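Local coordinates for protein endoglucanase EG-II (Hypocrea jecorina, PDB 3QR3) that probably hydrolyses internal beta-1,4-glucosidic bonds of cellulose as the catalytic domain of a family 5 endoglucanase, at residues 97-102 / 176-181; 134-137 / 141-144. All coordinates share one frame; numbering follows the deposited sequence.

Contact 1. Residues 97-102 / 176-181; sequences GAYCIV and SQFISL
Tyr99 and Phe178 make this contact almost alone, and they do so with their rings. It is an apolar meeting. Tyr99 CE2 sits about equally near CD2 and CE2 of Phe178, 3.7 Å from each. Tyr99 CD2 lies a little farther off, 4.1 Å from Phe178 CD2. Tyr99 CE2 comes to the edge of the Phe178 ring, near its plane. The ring centres are 5.8 Å apart and the planes make an angle of 48°. This is an oblique pair, neither a stack nor a T-shape. Both first torsions put CG opposite the carbonyl carbon and beside the backbone N, with chi1 -85° for Tyr99 and -71° for Phe178. This carries each ring toward the other segment, and the side chains cross at about a right angle.

The two strands run parallel in a (beta/alpha)8 TIM barrel, the fold of glycosyl hydrolase family 5. They are not neighbours: strand 142-145 lies between them. The rings meet beside Trp143 of that strand, near the strands' N-terminal ends, away from the C-terminal end where barrels of this fold carry their active sites. Further aromatics join in, as Tyr99 meets Phe5 and Phe178 meets Trp143.

Deeper along the strands the gap is wider. Ile101 CG2 stays 5.0 Å from Ser180 OG, a buried hydroxyl that is hydrogen-bonded to Trp143 NE1 and Asp217 OD2.

The remaining polar detail is local. The backbone N of Ser176 gives a weak bond to Gln177 OE1 at 3.1 Å. On the outer side of the barrel, Cys100 is joined to Cys93 by a disulfide, while Ile179 packs against helix 155-171.

Contact 2. Residues 134-137 / 141-144; sequences SKYA and RVWF. With SO4 (sulfate ion), chain E.
Arg141 NE donates to O4 of a sulfate ion at 2.9 Å, with an N-H...O angle of 147°. Arg141 NH2 reaches sulfate O1 at 3.0 Å and is straighter, at 166°. The two N-H groups thus hold the ion at the edge of the guanidinium, with O1 in its plane. The bend at chi3 brings the group round to it. The sulfate probably comes from the crystallisation liquor. Arg141 NH1 bonds to the carbonyl oxygens of Leu94 and Ala98. With an alanine here, these two carbonyls would probably lose a shared donor and the sulfate its two-pronged grip.

The contact between the segments is apolar. With CG1 anti to the backbone N (chi1 169°), Val142 turns both methyls to Tyr136: CG1 against CB and CG, CG2 against CG and CD1. Val142 CG2 comes obliquely to Tyr136 CD1, 3.9 Å away, while Val142 CG1 lies 4.1 Å from Tyr136 CB. Phe144 CZ adds a looser touch at 4.3 Å from Tyr136 CB. Lys135 CG covers one ring face of Tyr136.

At the far end of the ring, Tyr136 OH bonds to Asp87 of helix 80-95. The end of helix 122-136 is thus packed on strand 142-145 and beside helix 80-95.

Overall arrangement
From the N terminus, the chain first meets contact 1 at 97-102, where the strand 99-104 begins. It then runs out to helix 122-136, whose end opens contact 2. A turn of three residues leads straight back into strand 142-145, so contact 2 closes a short loop. The chain goes on through helix 155-171 to 176-181, where contact 1 closes a span of 73 residues. Contact 2 lies wholly within that span, and the two do not cross. Their centres are about 7 Å apart. Contact 1 links two barrel strands across the one between them. Contact 2 ties that middle strand to its preceding helix. Trp143 N probably bonds to Cys100 O; its ring also reaches contact 1.

Contact 1. Residues 97-102 / 176-181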
ATOM      1  N   GLY A  97       7.057  -4.088  15.852  1.00 19.70           N
ATOM      2  CA  GLY A  97       5.822  -4.811  16.116  1.00 26.13           C
ATOM      3  C   GLY A  97       4.705  -4.503  15.123  1.00 25.68           C
ATOM      4  O   GLY A  97       3.596  -5.018  15.242  1.00 26.05           O
ATOM      5  N   ALA A  98       4.989  -3.655  14.140  1.00 22.65           N
ATOM      6  CA  ALA A  98       3.983  -3.283  13.146  1.00 21.43           C
ATOM      7  C   ALA A  98       3.794  -4.376  12.105  1.00 21.01           C
ATOM      8  O   ALA A  98       4.623  -5.273  11.977  1.00 20.02           O
ATOM      9  CB  ALA A  98       4.360  -1.971  12.456  1.00 17.97           C
ATOM     10  N   TYR A  99       2.683  -4.295  11.380  1.00 18.20           N
ATOM     11  CA  TYR A  99       2.497  -5.030  10.137  1.00 15.42           C
ATOM     12  C   TYR A  99       3.113  -4.214   9.021  1.00 19.28           C
ATOM     13  O   TYR A  99       3.089  -2.981   9.065  1.00 18.77           O
ATOM     14  CB  TYR A  99       1.012  -5.236   9.861  1.00 18.06           C
ATOM     15  CG  TYR A  99       0.451  -6.445  10.551  1.00 21.62           C
ATOM     16  CD1 TYR A  99       0.265  -6.458  11.924  1.00 23.28           C
ATOM     17  CD2 TYR A  99       0.100  -7.577   9.827  1.00 20.37           C
ATOM     18  CE1 TYR A  99      -0.259  -7.573  12.563  1.00 23.24           C
ATOM     19  CE2 TYR A  99      -0.415  -8.689  10.453  1.00 19.35           C
ATOM     20  CZ  TYR A  99      -0.593  -8.682  11.820  1.00 22.13           C
ATOM     21  OH  TYR A  99      -1.113  -9.793  12.442  1.00 25.95           O
ATOM     22  N   CYS A 100       3.655  -4.900   8.020  1.00 18.25           N
ATOM     23  CA  CYS A 100       4.411  -4.231   6.974  0.52 15.21           C
ATOM     24  C   CYS A 100       3.970  -4.680   5.590  1.00 19.83           C
ATOM     25  O   CYS A 100       4.136  -5.842   5.217  1.00 15.65           O
ATOM     26  CB  CYS A 100       5.907  -4.485   7.152  0.52 22.64           C
ATOM     27  SG  CYS A 100       6.892  -2.971   7.104  0.52 48.40           S
ATOM     28  N   ILE A 101       3.409  -3.744   4.831  1.00 16.52           N
ATOM     29  CA  ILE A 101       2.894  -4.055   3.503  1.00 15.18           C
ATOM     30  C   ILE A 101       3.961  -3.875   2.436  1.00 19.12           C
ATOM     31  O   ILE A 101       4.464  -2.758   2.210  1.00 17.62           O
ATOM     32  CB  ILE A 101       1.670  -3.193   3.139  1.00 15.79           C
ATOM     33  CG1 ILE A 101       0.584  -3.307   4.203  1.00 17.50           C
ATOM     34  CG2 ILE A 101       1.125  -3.604   1.768  1.00 18.81           C
ATOM     35  CD1 ILE A 101      -0.604  -2.379   3.966  1.00 16.25           C
ATOM     36  N   VAL A 102       4.324  -4.982   1.802  1.00 17.75           N
ATOM     37  CA  VAL A 102       5.232  -4.956   0.664  1.00 16.95           C
ATOM     38  C   VAL A 102       4.385  -4.610  -0.550  1.00 17.71           C
ATOM     39  O   VAL A 102       3.488  -5.363  -0.921  1.00 18.35           O
ATOM     40  CB  VAL A 102       5.927  -6.321   0.486  1.00 17.40           C
ATOM     41  CG1 VAL A 102       6.725  -6.380  -0.839  1.00 16.77           C
ATOM     42  CG2 VAL A 102       6.836  -6.605   1.675  1.00 16.82           C
ATOM     43  N   SER A 176       0.276 -17.827   6.628  1.00 18.42           N
ATOM     44  CA  SER A 176      -0.348 -17.110   7.739  1.00 22.38           C
ATOM     45  C   SER A 176      -0.665 -15.649   7.406  1.00 27.63           C
ATOM     46  O   SER A 176      -1.434 -15.008   8.111  1.00 22.17           O
ATOM     47  CB  SER A 176       0.558 -17.159   8.973  1.00 27.64           C
ATOM     48  OG  SER A 176       1.718 -16.357   8.779  1.00 26.58           O
ATOM     49  N   GLN A 177      -0.071 -15.128   6.337  1.00 20.50           N
ATOM     50  CA  GLN A 177      -0.054 -13.685   6.104  1.00 20.78           C
ATOM     51  C   GLN A 177      -1.315 -13.149   5.436  1.00 19.39           C
ATOM     52  O   GLN A 177      -1.992 -13.869   4.708  1.00 16.84           O
ATOM     53  CB  GLN A 177       1.159 -13.314   5.238  1.00 20.52           C
ATOM     54  CG  GLN A 177       2.509 -13.462   5.928  1.00 20.89           C
ATOM     55  CD  GLN A 177       3.089 -14.872   5.847  1.00 21.75           C
ATOM     56  OE1 GLN A 177       2.410 -15.825   5.464  1.00 19.70           O
ATOM     57  NE2 GLN A 177       4.357 -15.006   6.212  1.00 21.83           N
ATOM     58  N   PHE A 178      -1.617 -11.873   5.676  1.00 15.77           N
ATOM     59  CA  PHE A 178      -2.603 -11.150   4.874  1.00 15.19           C
ATOM     60  C   PHE A 178      -2.102 -10.968   3.443  1.00 19.03           C
ATOM     61  O   PHE A 178      -0.904 -10.743   3.209  1.00 18.07           O
ATOM     62  CB  PHE A 178      -2.879  -9.752   5.457  1.00 15.09           C
ATOM     63  CG  PHE A 178      -3.652  -9.756   6.754  1.00 19.82           C
ATOM     64  CD1 PHE A 178      -4.962 -10.221   6.804  1.00 15.63           C
ATOM     65  CD2 PHE A 178      -3.074  -9.254   7.918  1.00 18.52           C
ATOM     66  CE1 PHE A 178      -5.674 -10.201   7.987  1.00 15.64           C
ATOM     67  CE2 PHE A 178      -3.780  -9.235   9.112  1.00 18.52           C
ATOM     68  CZ  PHE A 178      -5.082  -9.699   9.149  1.00 20.07           C
ATOM     69  N   ILE A 179      -3.025 -11.023   2.490  1.00 17.50           N
ATOM     70  CA  ILE A 179      -2.712 -10.756   1.092  1.00 17.24           C
ATOM     71  C   ILE A 179      -3.747  -9.770   0.538  1.00 20.65           C
ATOM     72  O   ILE A 179      -4.938  -9.957   0.729  1.00 17.99           O
ATOM     73  CB  ILE A 179      -2.724 -12.046   0.242  1.00 18.24           C
ATOM     74  CG1 ILE A 179      -1.730 -13.068   0.793  1.00 17.35           C
ATOM     75  CG2 ILE A 179      -2.386 -11.735  -1.211  1.00 19.00           C
ATOM     76  CD1 ILE A 179      -1.787 -14.420   0.069  1.00 17.77           C
ATOM     77  N   SER A 180      -3.284  -8.715  -0.129  1.00 20.11           N
ATOM     78  CA  SER A 180      -4.172  -7.727  -0.739  1.00 16.69           C
ATOM     79  C   SER A 180      -4.726  -8.197  -2.071  1.00 21.09           C
ATOM     80  O   SER A 180      -4.008  -8.809  -2.863  1.00 24.09           O
ATOM     81  CB  SER A 180      -3.407  -6.433  -1.018  1.00 22.44           C
ATOM     82  OG  SER A 180      -3.046  -5.777   0.176  1.00 25.88           O
ATOM     83  N   LEU A 181      -5.995  -7.884  -2.327  1.00 15.26           N
ATOM     84  CA  LEU A 181      -6.594  -8.082  -3.645  1.00 20.94           C
ATOM     85  C   LEU A 181      -6.936  -6.710  -4.245  1.00 18.99           C
ATOM     86  O   LEU A 181      -7.915  -6.081  -3.842  1.00 17.22           O
ATOM     87  CB  LEU A 181      -7.860  -8.948  -3.531  1.00 15.94           C
ATOM     88  CG  LEU A 181      -7.725 -10.280  -2.782  1.00 23.30           C
ATOM     89  CD1 LEU A 181      -9.057 -11.016  -2.710  1.00 21.05           C
ATOM     90  CD2 LEU A 181      -6.649 -11.168  -3.429  1.00 18.57           C
TER

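Contact 2. Residues 134-137 / 141-144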
ATOM      1  N   SER A 134       8.573 -16.823  -0.368  1.00 21.20           N
ATOM      2  CA  SER A 134       9.566 -17.734   0.191  1.00 22.15           C
ATOM      3  C   SER A 134      10.456 -17.013   1.205  1.00 23.77           C
ATOM      4  O   SER A 134      10.736 -17.536   2.288  1.00 24.76           O
ATOM      5  CB  SER A 134      10.414 -18.349  -0.919  1.00 25.86           C
ATOM      6  OG  SER A 134      11.414 -19.193  -0.373  1.00 38.13           O
ATOM      7  N   LYS A 135      10.890 -15.803   0.863  1.00 20.64           N
ATOM      8  CA  LYS A 135      11.734 -15.034   1.773  1.00 20.46           C
ATOM      9  C   LYS A 135      10.999 -14.734   3.078  1.00 22.98           C
ATOM     10  O   LYS A 135      11.570 -14.837   4.156  1.00 23.45           O
ATOM     11  CB  LYS A 135      12.171 -13.719   1.129  1.00 20.10           C
ATOM     12  CG  LYS A 135      13.074 -12.862   2.022  1.00 21.24           C
ATOM     13  CD  LYS A 135      13.662 -11.676   1.256  1.00 21.43           C
ATOM     14  CE  LYS A 135      14.711 -10.949   2.089  1.00 27.21           C
ATOM     15  NZ  LYS A 135      15.958 -11.754   2.251  1.00 24.44           N
ATOM     16  N   TYR A 136       9.724 -14.376   2.972  1.00 16.94           N
ATOM     17  CA  TYR A 136       8.984 -13.871   4.120  1.00 20.23           C
ATOM     18  C   TYR A 136       8.023 -14.877   4.753  1.00 21.89           C
ATOM     19  O   TYR A 136       7.259 -14.525   5.646  1.00 20.62           O
ATOM     20  CB  TYR A 136       8.247 -12.591   3.720  1.00 18.94           C
ATOM     21  CG  TYR A 136       9.214 -11.465   3.448  1.00 20.64           C
ATOM     22  CD1 TYR A 136      10.059 -11.017   4.446  1.00 23.09           C
ATOM     23  CD2 TYR A 136       9.316 -10.879   2.190  1.00 22.17           C
ATOM     24  CE1 TYR A 136      10.968 -10.006   4.219  1.00 20.21           C
ATOM     25  CE2 TYR A 136      10.227  -9.851   1.951  1.00 20.15           C
ATOM     26  CZ  TYR A 136      11.047  -9.422   2.973  1.00 17.17           C
ATOM     27  OH  TYR A 136      11.965  -8.410   2.771  1.00 19.03           O
ATOM     28  N   ALA A 137       8.079 -16.124   4.296  1.00 19.28           N
ATOM     29  CA  ALA A 137       7.123 -17.143   4.735  1.00 22.36           C
ATOM     30  C   ALA A 137       6.983 -17.239   6.255  1.00 24.15           C
ATOM     31  O   ALA A 137       5.883 -17.434   6.764  1.00 24.55           O
ATOM     32  CB  ALA A 137       7.480 -18.508   4.141  1.00 19.81           C
ATOM     33  N   ARG A 141       3.766 -11.032   9.964  1.00 15.64           N
ATOM     34  CA  ARG A 141       3.314  -9.638   9.940  1.00 17.25           C
ATOM     35  C   ARG A 141       3.694  -8.917   8.644  1.00 19.35           C
ATOM     36  O   ARG A 141       3.465  -7.713   8.493  1.00 19.51           O
ATOM     37  CB  ARG A 141       3.801  -8.871  11.178  1.00 17.38           C
ATOM     38  CG  ARG A 141       3.003  -9.191  12.444  1.00 20.07           C
ATOM     39  CD  ARG A 141       3.520  -8.438  13.672  1.00 24.38           C
ATOM     40  NE  ARG A 141       4.778  -8.990  14.171  1.00 29.78           N
ATOM     41  CZ  ARG A 141       5.949  -8.361  14.120  1.00 29.01           C
ATOM     42  NH1 ARG A 141       6.035  -7.145  13.591  1.00 20.04           N
ATOM     43  NH2 ARG A 141       7.036  -8.950  14.610  1.00 27.54           N
ATOM     44  N   VAL A 142       4.277  -9.659   7.711  1.00 14.64           N
ATOM     45  CA  VAL A 142       4.467  -9.144   6.363  1.00 17.20           C
ATOM     46  C   VAL A 142       3.140  -9.309   5.619  1.00 19.42           C
ATOM     47  O   VAL A 142       2.514 -10.365   5.658  1.00 21.69           O
ATOM     48  CB  VAL A 142       5.608  -9.874   5.632  1.00 17.10           C
ATOM     49  CG1 VAL A 142       5.624  -9.522   4.147  1.00 18.53           C
ATOM     50  CG2 VAL A 142       6.943  -9.538   6.278  1.00 18.58           C
ATOM     51  N   TRP A 143       2.703  -8.248   4.964  1.00 20.91           N
ATOM     52  CA  TRP A 143       1.410  -8.228   4.290  1.00 15.27           C
ATOM     53  C   TRP A 143       1.738  -8.120   2.802  1.00 17.87           C
ATOM     54  O   TRP A 143       2.518  -7.246   2.414  1.00 17.35           O
ATOM     55  CB  TRP A 143       0.638  -6.998   4.787  1.00 15.04           C
ATOM     56  CG  TRP A 143      -0.725  -6.801   4.214  1.00 14.11           C
ATOM     57  CD1 TRP A 143      -1.078  -6.838   2.895  1.00 15.82           C
ATOM     58  CD2 TRP A 143      -1.919  -6.497   4.942  1.00 17.64           C
ATOM     59  NE1 TRP A 143      -2.431  -6.602   2.763  1.00 21.70           N
ATOM     60  CE2 TRP A 143      -2.968  -6.390   4.004  1.00 17.44           C
ATOM     61  CE3 TRP A 143      -2.208  -6.325   6.299  1.00 16.60           C
ATOM     62  CZ2 TRP A 143      -4.279  -6.106   4.380  1.00 16.18           C
ATOM     63  CZ3 TRP A 143      -3.506  -6.041   6.669  1.00 18.14           C
ATOM     64  CH2 TRP A 143      -4.527  -5.930   5.713  1.00 16.51           C
ATOM     65  N   PHE A 144       1.188  -9.009   1.972  1.00 16.56           N
ATOM     66  CA  PHE A 144       1.560  -9.048   0.550  1.00 17.65           C
ATOM     67  C   PHE A 144       0.671  -8.136  -0.314  1.00 19.33           C
ATOM     68  O   PHE A 144      -0.470  -8.481  -0.629  1.00 17.08           O
ATOM     69  CB  PHE A 144       1.551 -10.493   0.020  1.00 17.16           C
ATOM     70  CG  PHE A 144       2.535 -11.404   0.710  1.00 19.85           C
ATOM     71  CD1 PHE A 144       3.840 -11.510   0.257  1.00 35.52           C
ATOM     72  CD2 PHE A 144       2.156 -12.156   1.812  1.00 18.88           C
ATOM     73  CE1 PHE A 144       4.749 -12.349   0.890  1.00 34.73           C
ATOM     74  CE2 PHE A 144       3.060 -12.993   2.445  1.00 21.37           C
ATOM     75  CZ  PHE A 144       4.358 -13.084   1.988  1.00 23.15           C
TER
HETATM   76  S   SO4 E 342       5.673 -12.523  15.112  0.71 31.37           S
HETATM   77  O1  SO4 E 342       6.387 -11.533  15.926  0.70 32.00           O
HETATM   78  O2  SO4 E 342       6.603 -13.224  14.233  1.00 39.44           O
HETATM   79  O3  SO4 E 342       5.026 -13.499  15.973  1.00 39.21           O
HETATM   80  O4  SO4 E 342       4.685 -11.837  14.291  1.00 36.10           O